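Local coordinates for flagellar protein FlgA (Thermotoga maritima, PDB 3FRN) that probably acts as a periplasmic chaperone in assembly of the P-ring of the flagellar basal body, at residues L12-L20 against E31-P39; S118-L126 against V133-K141. All coordinates share one frame; numbering follows the deposited sequence.

Contact 1 of 2, residues L12-L20 against E31-P39; sequences LASPGVLFL and EKNLMILLP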
loop_
_atom_site.group_PDB
_atom_site.type_symbol
_atom_site.label_atom_id
_atom_site.label_comp_id
_atom_site.label_asym_id
_atom_site.label_seq_id
_atom_site.Cartn_x
_atom_site.Cartn_y
_atom_site.Cartn_z
ATOM N N LEU A 12 20.714 -5.326 16.096
ATOM C CA LEU A 12 21.681 -5.311 15.007
ATOM C C LEU A 12 22.487 -6.604 15.039
ATOM O O LEU A 12 23.159 -6.904 16.028
ATOM C CB LEU A 12 22.608 -4.097 15.104
ATOM C CG LEU A 12 23.743 -4.140 14.075
ATOM C CD1 LEU A 12 23.677 -2.953 13.132
ATOM C CD2 LEU A 12 25.123 -4.269 14.738
ATOM N N ALA A 13 22.422 -7.365 13.954
ATOM C CA ALA A 13 23.048 -8.674 13.926
ATOM C C ALA A 13 24.057 -8.834 12.796
ATOM O O ALA A 13 24.236 -7.946 11.963
ATOM C CB ALA A 13 21.972 -9.774 13.847
ATOM N N SER A 14 24.713 -9.988 12.793
ATOM C CA SER A 14 25.644 -10.351 11.734
ATOM C C SER A 14 25.158 -11.658 11.114
ATOM O O SER A 14 24.324 -12.354 11.710
ATOM C CB SER A 14 27.059 -10.486 12.303
ATOM O OG SER A 14 27.065 -11.290 13.468
ATOM N N PRO A 15 25.634 -11.997 9.894
ATOM C CA PRO A 15 25.039 -13.232 9.360
ATOM C C PRO A 15 25.310 -14.475 10.205
ATOM O O PRO A 15 26.376 -14.600 10.796
ATOM C CB PRO A 15 25.695 -13.373 7.982
ATOM C CG PRO A 15 26.135 -11.990 7.625
ATOM C CD PRO A 15 26.586 -11.405 8.934
ATOM N N GLY A 16 24.346 -15.388 10.261
ATOM C CA GLY A 16 24.510 -16.587 11.068
ATOM C C GLY A 16 23.195 -17.217 11.446
ATOM O O GLY A 16 22.280 -17.294 10.635
ATOM N N VAL A 17 23.101 -17.690 12.681
ATOM C CA VAL A 17 21.858 -18.272 13.159
ATOM C C VAL A 17 21.387 -17.434 14.337
ATOM O O VAL A 17 22.165 -17.152 15.236
ATOM C CB VAL A 17 22.037 -19.758 13.579
ATOM C CG1 VAL A 17 20.831 -20.252 14.341
ATOM C CG2 VAL A 17 22.290 -20.640 12.366
ATOM N N LEU A 18 20.124 -17.020 14.309
ATOM C CA LEU A 18 19.533 -16.255 15.405
ATOM C C LEU A 18 18.930 -17.182 16.448
ATOM O O LEU A 18 18.224 -18.128 16.109
ATOM C CB LEU A 18 18.451 -15.312 14.880
ATOM C CG LEU A 18 17.574 -14.536 15.868
ATOM C CD1 LEU A 18 18.263 -13.271 16.334
ATOM C CD2 LEU A 18 16.263 -14.200 15.200
ATOM N N PHE A 19 19.218 -16.895 17.717
ATOM C CA PHE A 19 18.675 -17.651 18.832
ATOM C C PHE A 19 17.820 -16.747 19.696
ATOM O O PHE A 19 18.051 -15.541 19.753
ATOM C CB PHE A 19 19.800 -18.227 19.691
ATOM C CG PHE A 19 20.690 -19.197 18.969
ATOM C CD1 PHE A 19 20.317 -20.525 18.823
ATOM C CD2 PHE A 19 21.913 -18.787 18.459
ATOM C CE1 PHE A 19 21.141 -21.428 18.168
ATOM C CE2 PHE A 19 22.747 -19.685 17.808
ATOM C CZ PHE A 19 22.358 -21.008 17.662
ATOM N N LEU A 20 16.853 -17.349 20.386
ATOM C CA LEU A 20 15.954 -16.639 21.297
ATOM C C LEU A 20 16.666 -15.658 22.243
ATOM O O LEU A 20 16.193 -14.539 22.431
ATOM C CB LEU A 20 15.127 -17.646 22.101
ATOM C CG LEU A 20 14.062 -17.123 23.064
ATOM C CD1 LEU A 20 12.966 -16.369 22.323
ATOM C CD2 LEU A 20 13.487 -18.281 23.848
ATOM N N GLU A 31 19.468 -23.578 22.054
ATOM C CA GLU A 31 20.331 -24.006 20.968
ATOM C C GLU A 31 19.547 -24.216 19.674
ATOM O O GLU A 31 20.114 -24.630 18.661
ATOM C CB GLU A 31 21.068 -25.290 21.369
ATOM C CG GLU A 31 22.447 -25.453 20.738
ATOM C CD GLU A 31 23.416 -24.358 21.149
ATOM O OE1 GLU A 31 23.806 -23.553 20.273
ATOM O OE2 GLU A 31 23.778 -24.299 22.347
ATOM N N LYS A 32 18.248 -23.922 19.700
ATOM C CA LYS A 32 17.429 -24.120 18.508
ATOM C C LYS A 32 17.467 -22.917 17.566
ATOM O O LYS A 32 17.438 -21.760 18.000
ATOM C CB LYS A 32 15.996 -24.540 18.857
ATOM C CG LYS A 32 14.942 -23.457 18.785
ATOM C CD LYS A 32 13.647 -24.008 18.200
ATOM C CE LYS A 32 13.099 -25.164 19.028
ATOM N NZ LYS A 32 12.005 -25.884 18.324
ATOM N N ASN A 33 17.555 -23.224 16.274
ATOM C CA ASN A 33 17.622 -22.226 15.208
ATOM C C ASN A 33 16.270 -21.546 15.017
ATOM O O ASN A 33 15.268 -22.197 14.728
ATOM C CB ASN A 33 18.122 -22.890 13.911
ATOM C CG ASN A 33 17.865 -22.048 12.653
ATOM O OD1 ASN A 33 17.413 -22.573 11.635
ATOM N ND2 ASN A 33 18.167 -20.753 12.713
ATOM N N LEU A 34 16.255 -20.231 15.206
ATOM C CA LEU A 34 15.037 -19.451 15.062
ATOM C C LEU A 34 14.932 -18.896 13.645
ATOM O O LEU A 34 13.913 -19.072 12.977
ATOM C CB LEU A 34 15.009 -18.318 16.093
ATOM C CG LEU A 34 13.744 -17.486 16.326
ATOM C CD1 LEU A 34 12.604 -18.346 16.828
ATOM C CD2 LEU A 34 14.045 -16.395 17.327
ATOM N N MET A 35 15.991 -18.223 13.199
ATOM C CA MET A 35 16.057 -17.648 11.855
ATOM C C MET A 35 17.459 -17.833 11.284
ATOM O O MET A 35 18.430 -17.931 12.035
ATOM C CB MET A 35 15.741 -16.141 11.880
ATOM C CG MET A 35 14.353 -15.742 12.398
ATOM S SD MET A 35 13.138 -15.278 11.144
ATOM C CE MET A 35 12.537 -13.784 11.892
ATOM N N ILE A 36 17.543 -17.897 9.956
ATOM C CA ILE A 36 18.815 -17.868 9.234
ATOM C C ILE A 36 19.066 -16.425 8.835
ATOM O O ILE A 36 18.343 -15.883 8.016
ATOM C CB ILE A 36 18.769 -18.748 7.945
ATOM C CG1 ILE A 36 18.348 -20.183 8.274
ATOM C CG2 ILE A 36 20.115 -18.734 7.213
ATOM C CD1 ILE A 36 19.235 -20.873 9.290
ATOM N N LEU A 37 20.088 -15.806 9.413
ATOM C CA LEU A 37 20.335 -14.389 9.210
ATOM C C LEU A 37 21.281 -14.141 8.026
ATOM O O LEU A 37 22.434 -14.558 8.057
ATOM C CB LEU A 37 20.928 -13.813 10.496
ATOM C CG LEU A 37 20.085 -13.124 11.572
ATOM C CD1 LEU A 37 18.689 -13.658 11.717
ATOM C CD2 LEU A 37 20.833 -13.193 12.892
ATOM N N LEU A 38 20.791 -13.482 6.971
ATOM C CA LEU A 38 21.597 -13.276 5.754
ATOM C C LEU A 38 21.972 -11.816 5.587
ATOM O O LEU A 38 21.214 -10.925 5.989
ATOM C CB LEU A 38 20.854 -13.811 4.509
ATOM C CG LEU A 38 20.568 -15.309 4.407
ATOM C CD1 LEU A 38 19.650 -15.595 3.234
ATOM C CD2 LEU A 38 21.856 -16.145 4.253
ATOM N N PRO A 39 23.157 -11.545 5.007
ATOM C CA PRO A 39 23.640 -10.190 5.113
ATOM C C PRO A 39 22.742 -9.195 4.372
ATOM O O PRO A 39 22.255 -9.490 3.278
ATOM C CB PRO A 39 25.024 -10.257 4.444
ATOM C CG PRO A 39 24.909 -11.426 3.502
ATOM C CD PRO A 39 24.070 -12.401 4.232
#
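Leu18 and Leu37 meet at the apolar centre, where CB of Leu18 lies 3.6 Å from CD1 of Leu37 and almost as near the other methyl of that leucine. CD2 of Leu37 reaches on to CB of Ala13, so one branched side chain spans the bend between strands 10-13 and 16-18. The first torsion of Leu18 (chi1 172°) swings CG away from the backbone N, and its CD2 methyl packs beside Leu34, CD2 to CD2 at 3.8 Å, and beside CG of Met35; these chains run alongside one another and point the same way. Ile67, Val45 and Tyr43 continue this apolar cluster.

Farther out, CG of Pro15 sits 3.8 Å from CB of Pro39, one side chain running across the other. Gly16 pairs with Leu37 through two backbone bonds: Gly16 N bonds to Leu37 O at 3.0 Å, and Leu37 N returns a bond to Gly16 O at 2.9 Å. Two further backbone bonds, Leu18 N to Met35 O and Leu34 N to Leu18 O, follow.

At the polar edge, CG1 of Val17 lies 3.2 Å from ND2 of Asn33, whose amide turns back in a weak bond to Met35 O. The same methyl covers one face of the Phe19 ring, near its rim, while Glu31 O lies in the ring plane 3.4 Å from CE1. The carboxylate of Glu31 stands 73° from that plane. Together the segments form a short, strongly twisted antiparallel two-stranded ribbon, packed against strands 42-45 and 65-69 of the FlgA N-terminal domain-like region.

Contact 2 of 2, residues S118-L126 against V133-K141; sequences SKNLFSVFL and VTLNMLLRK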
loop_
_atom_site.group_PDB
_atom_site.type_symbol
_atom_site.label_atom_id
_atom_site.label_comp_id
_atom_site.label_asym_id
_atom_site.label_seq_id
_atom_site.Cartn_x
_atom_site.Cartn_y
_atom_site.Cartn_z
ATOM N N SER A 118 0.587 -15.707 -0.114
ATOM C CA SER A 118 -0.721 -15.090 0.027
ATOM C C SER A 118 -0.586 -13.603 -0.280
ATOM O O SER A 118 0.367 -13.179 -0.944
ATOM C CB SER A 118 -1.254 -15.285 1.450
ATOM O OG SER A 118 -0.489 -14.526 2.385
ATOM N N LYS A 119 -1.540 -12.819 0.216
ATOM C CA LYS A 119 -1.505 -11.369 0.092
ATOM C C LYS A 119 -0.322 -10.800 0.878
ATOM O O LYS A 119 -0.217 -11.009 2.094
ATOM C CB LYS A 119 -2.827 -10.774 0.588
ATOM C CG LYS A 119 -2.988 -9.286 0.350
ATOM C CD LYS A 119 -4.183 -8.748 1.119
ATOM C CE LYS A 119 -4.248 -7.229 1.063
ATOM N NZ LYS A 119 -4.407 -6.719 -0.328
ATOM N N ASN A 120 0.571 -10.115 0.158
ATOM C CA ASN A 120 1.744 -9.424 0.725
ATOM C C ASN A 120 2.856 -10.327 1.277
ATOM O O ASN A 120 3.756 -9.862 1.974
ATOM C CB ASN A 120 1.325 -8.382 1.778
ATOM C CG ASN A 120 0.457 -7.289 1.202
ATOM O OD1 ASN A 120 0.563 -6.947 0.023
ATOM N ND2 ASN A 120 -0.419 -6.735 2.034
ATOM N N LEU A 121 2.784 -11.614 0.953
ATOM C CA LEU A 121 3.697 -12.612 1.490
ATOM C C LEU A 121 4.302 -13.448 0.359
ATOM O O LEU A 121 3.587 -14.097 -0.408
ATOM C CB LEU A 121 2.950 -13.506 2.480
ATOM C CG LEU A 121 3.721 -14.568 3.266
ATOM C CD1 LEU A 121 4.669 -13.942 4.237
ATOM C CD2 LEU A 121 2.732 -15.468 4.007
ATOM N N PHE A 122 5.626 -13.416 0.251
ATOM C CA PHE A 122 6.308 -14.121 -0.821
ATOM C C PHE A 122 7.387 -15.043 -0.275
ATOM O O PHE A 122 8.051 -14.707 0.710
ATOM C CB PHE A 122 6.900 -13.119 -1.825
ATOM C CG PHE A 122 5.860 -12.418 -2.654
ATOM C CD1 PHE A 122 5.495 -12.915 -3.903
ATOM C CD2 PHE A 122 5.233 -11.267 -2.185
ATOM C CE1 PHE A 122 4.520 -12.276 -4.671
ATOM C CE2 PHE A 122 4.253 -10.624 -2.945
ATOM C CZ PHE A 122 3.900 -11.131 -4.187
ATOM N N SER A 123 7.527 -16.218 -0.899
ATOM C CA SER A 123 8.611 -17.139 -0.571
ATOM C C SER A 123 9.785 -16.909 -1.502
ATOM O O SER A 123 9.700 -17.195 -2.693
ATOM C CB SER A 123 8.158 -18.597 -0.668
ATOM O OG SER A 123 7.700 -19.081 0.585
ATOM N N VAL A 124 10.880 -16.401 -0.952
ATOM C CA VAL A 124 12.083 -16.169 -1.725
ATOM C C VAL A 124 13.064 -17.316 -1.525
ATOM O O VAL A 124 13.707 -17.447 -0.464
ATOM C CB VAL A 124 12.774 -14.843 -1.320
ATOM C CG1 VAL A 124 13.994 -14.617 -2.176
ATOM C CG2 VAL A 124 11.804 -13.666 -1.444
ATOM N N PHE A 125 13.200 -18.129 -2.559
ATOM C CA PHE A 125 14.056 -19.295 -2.507
ATOM C C PHE A 125 15.440 -18.981 -3.056
ATOM O O PHE A 125 15.576 -18.490 -4.186
ATOM C CB PHE A 125 13.430 -20.444 -3.297
ATOM C CG PHE A 125 14.339 -21.621 -3.452
ATOM C CD1 PHE A 125 14.687 -22.391 -2.347
ATOM C CD2 PHE A 125 14.857 -21.957 -4.702
ATOM C CE1 PHE A 125 15.530 -23.481 -2.478
ATOM C CE2 PHE A 125 15.700 -23.046 -4.843
ATOM C CZ PHE A 125 16.035 -23.810 -3.730
ATOM N N LEU A 126 16.466 -19.291 -2.266
ATOM C CA LEU A 126 17.848 -19.036 -2.667
ATOM C C LEU A 126 18.635 -20.328 -2.755
ATOM O O LEU A 126 18.716 -21.075 -1.780
ATOM C CB LEU A 126 18.530 -18.088 -1.665
ATOM C CG LEU A 126 17.787 -16.819 -1.260
ATOM C CD1 LEU A 126 18.591 -16.050 -0.173
ATOM C CD2 LEU A 126 17.552 -15.945 -2.474
ATOM N N VAL A 133 18.278 -21.675 1.041
ATOM C CA VAL A 133 17.481 -20.901 2.007
ATOM C C VAL A 133 16.156 -20.406 1.397
ATOM O O VAL A 133 16.152 -19.796 0.332
ATOM C CB VAL A 133 18.268 -19.689 2.572
ATOM C CG1 VAL A 133 17.499 -19.005 3.696
ATOM C CG2 VAL A 133 19.634 -20.112 3.067
ATOM N N THR A 134 15.036 -20.692 2.065
ATOM C CA THR A 134 13.751 -20.040 1.755
ATOM C C THR A 134 13.443 -18.932 2.796
ATOM O O THR A 134 13.449 -19.176 4.011
ATOM C CB THR A 134 12.597 -21.059 1.652
ATOM O OG1 THR A 134 13.068 -22.244 0.996
ATOM C CG2 THR A 134 11.385 -20.491 0.856
ATOM N N LEU A 135 13.227 -17.709 2.318
ATOM C CA LEU A 135 12.814 -16.612 3.190
ATOM C C LEU A 135 11.380 -16.281 2.850
ATOM O O LEU A 135 11.073 -15.994 1.687
ATOM C CB LEU A 135 13.632 -15.349 2.945
ATOM C CG LEU A 135 15.131 -15.371 2.678
ATOM C CD1 LEU A 135 15.501 -14.057 2.026
ATOM C CD2 LEU A 135 15.892 -15.545 3.966
ATOM N N ASN A 136 10.506 -16.324 3.854
ATOM C CA ASN A 136 9.147 -15.827 3.688
ATOM C C ASN A 136 9.179 -14.354 4.055
ATOM O O ASN A 136 9.564 -13.980 5.172
ATOM C CB ASN A 136 8.139 -16.629 4.518
ATOM C CG ASN A 136 7.894 -18.023 3.953
ATOM O OD1 ASN A 136 6.886 -18.659 4.258
ATOM N ND2 ASN A 136 8.813 -18.499 3.122
ATOM N N MET A 137 8.845 -13.516 3.080
ATOM C CA MET A 137 9.018 -12.080 3.230
ATOM C C MET A 137 7.678 -11.331 3.161
ATOM O O MET A 137 6.900 -11.505 2.222
ATOM C CB MET A 137 10.059 -11.553 2.217
ATOM C CG MET A 137 11.506 -12.117 2.458
ATOM S SD MET A 137 12.868 -11.302 1.584
ATOM C CE MET A 137 13.102 -9.834 2.555
ATOM N N LEU A 138 7.409 -10.534 4.192
ATOM C CA LEU A 138 6.227 -9.686 4.244
ATOM C C LEU A 138 6.548 -8.345 3.597
ATOM O O LEU A 138 7.535 -7.688 3.946
ATOM C CB LEU A 138 5.757 -9.495 5.689
ATOM C CG LEU A 138 4.509 -8.664 6.020
ATOM C CD1 LEU A 138 3.203 -9.356 5.648
ATOM C CD2 LEU A 138 4.521 -8.355 7.498
ATOM N N LEU A 139 5.709 -7.960 2.643
ATOM C CA LEU A 139 5.884 -6.726 1.904
ATOM C C LEU A 139 5.059 -5.595 2.515
ATOM O O LEU A 139 3.884 -5.771 2.825
ATOM C CB LEU A 139 5.488 -6.934 0.438
ATOM C CG LEU A 139 6.552 -7.350 -0.580
ATOM C CD1 LEU A 139 7.166 -8.706 -0.255
ATOM C CD2 LEU A 139 5.957 -7.349 -1.979
ATOM N N ARG A 140 5.691 -4.435 2.672
ATOM C CA ARG A 140 5.040 -3.237 3.201
ATOM C C ARG A 140 5.360 -2.033 2.334
ATOM O O ARG A 140 6.500 -1.850 1.911
ATOM C CB ARG A 140 5.538 -2.926 4.613
ATOM C CG ARG A 140 4.943 -3.777 5.712
ATOM C CD ARG A 140 5.469 -3.333 7.071
ATOM N NE ARG A 140 4.819 -4.034 8.178
ATOM C CZ ARG A 140 5.237 -3.999 9.441
ATOM N NH1 ARG A 140 6.315 -3.296 9.773
ATOM N NH2 ARG A 140 4.579 -4.671 10.377
ATOM N N LYS A 141 4.347 -1.209 2.083
ATOM C CA LYS A 141 4.554 0.109 1.499
ATOM C C LYS A 141 3.821 1.117 2.373
ATOM O O LYS A 141 2.604 1.303 2.253
ATOM C CB LYS A 141 4.064 0.168 0.057
ATOM C CG LYS A 141 4.530 1.407 -0.693
ATOM C CD LYS A 141 4.137 1.323 -2.154
ATOM C CE LYS A 141 5.018 2.210 -3.007
ATOM N NZ LYS A 141 4.929 1.840 -4.449
#
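Strands 121-126 and 133-140 run antiparallel, their axes 4.5 Å apart at closest approach and 159° between directions. Hydrogen-bonded pairs Phe122-Met137, Val124-Leu135 and Leu126-Val133 alternate with non-hydrogen-bonded ones, and Leu139 N to Asn120 O, 2.8 Å, adds a bond beyond them. In the non-hydrogen-bonded pairs CA-H groups face carbonyl oxygens across the gap, as between Asn136 CA and Phe122 O at 3.4 Å.

On the apolar face CD2 of Phe122 lies 3.7 Å from CD1 of Leu139, the aromatic side chain lying across the leucine branch. CG2 of Val124, anti to its carbonyl carbon, comes within 4.0 Å of SD of Met137. Leu126 and Leu135 touch more loosely through their CD1 methyls.

The other face is more polar. In one of the two conformers of Ser123, its OG stands 2.8 Å from ND2 of Asn136, and CG2 of Thr134 flanks that serine. OG1 of Thr134 lies in the plane of the Phe125 ring, 3.7 Å from CD1 at its edge. A leucine in place of Asn136 would probably leave Ser123 OG, in that conformer, facing a hydrocarbon branch without the amide beside it.

This is a beta hairpin inside the HotDog-like sheet: strand 111-118 lies beyond 121-126, strand 93-101 flanks 133-140, and helix 74-87 covers the apolar face through Val79, Ile83 and Ala87.

The two contacts follow one another along the chain, both segments of contact 1 coming before either segment of contact 2, and their centres are 18 Å apart. They belong to separate sheets: the small ribbon of contact 1 lies in the N-terminal domain-like region, the hairpin of contact 2 in the HotDog-like one. Leu38, just past strand 35-37, joins them, its CD1 lying 3.6 Å from CD1 of Leu126 and packing also on Leu135 and Val133. Thr99 of strand 93-101 adds a polar tie to Ile36 N and also touches Leu135. The two regions therefore share an apolar seam and pack directly against each other, rather than being joined by the chain alone.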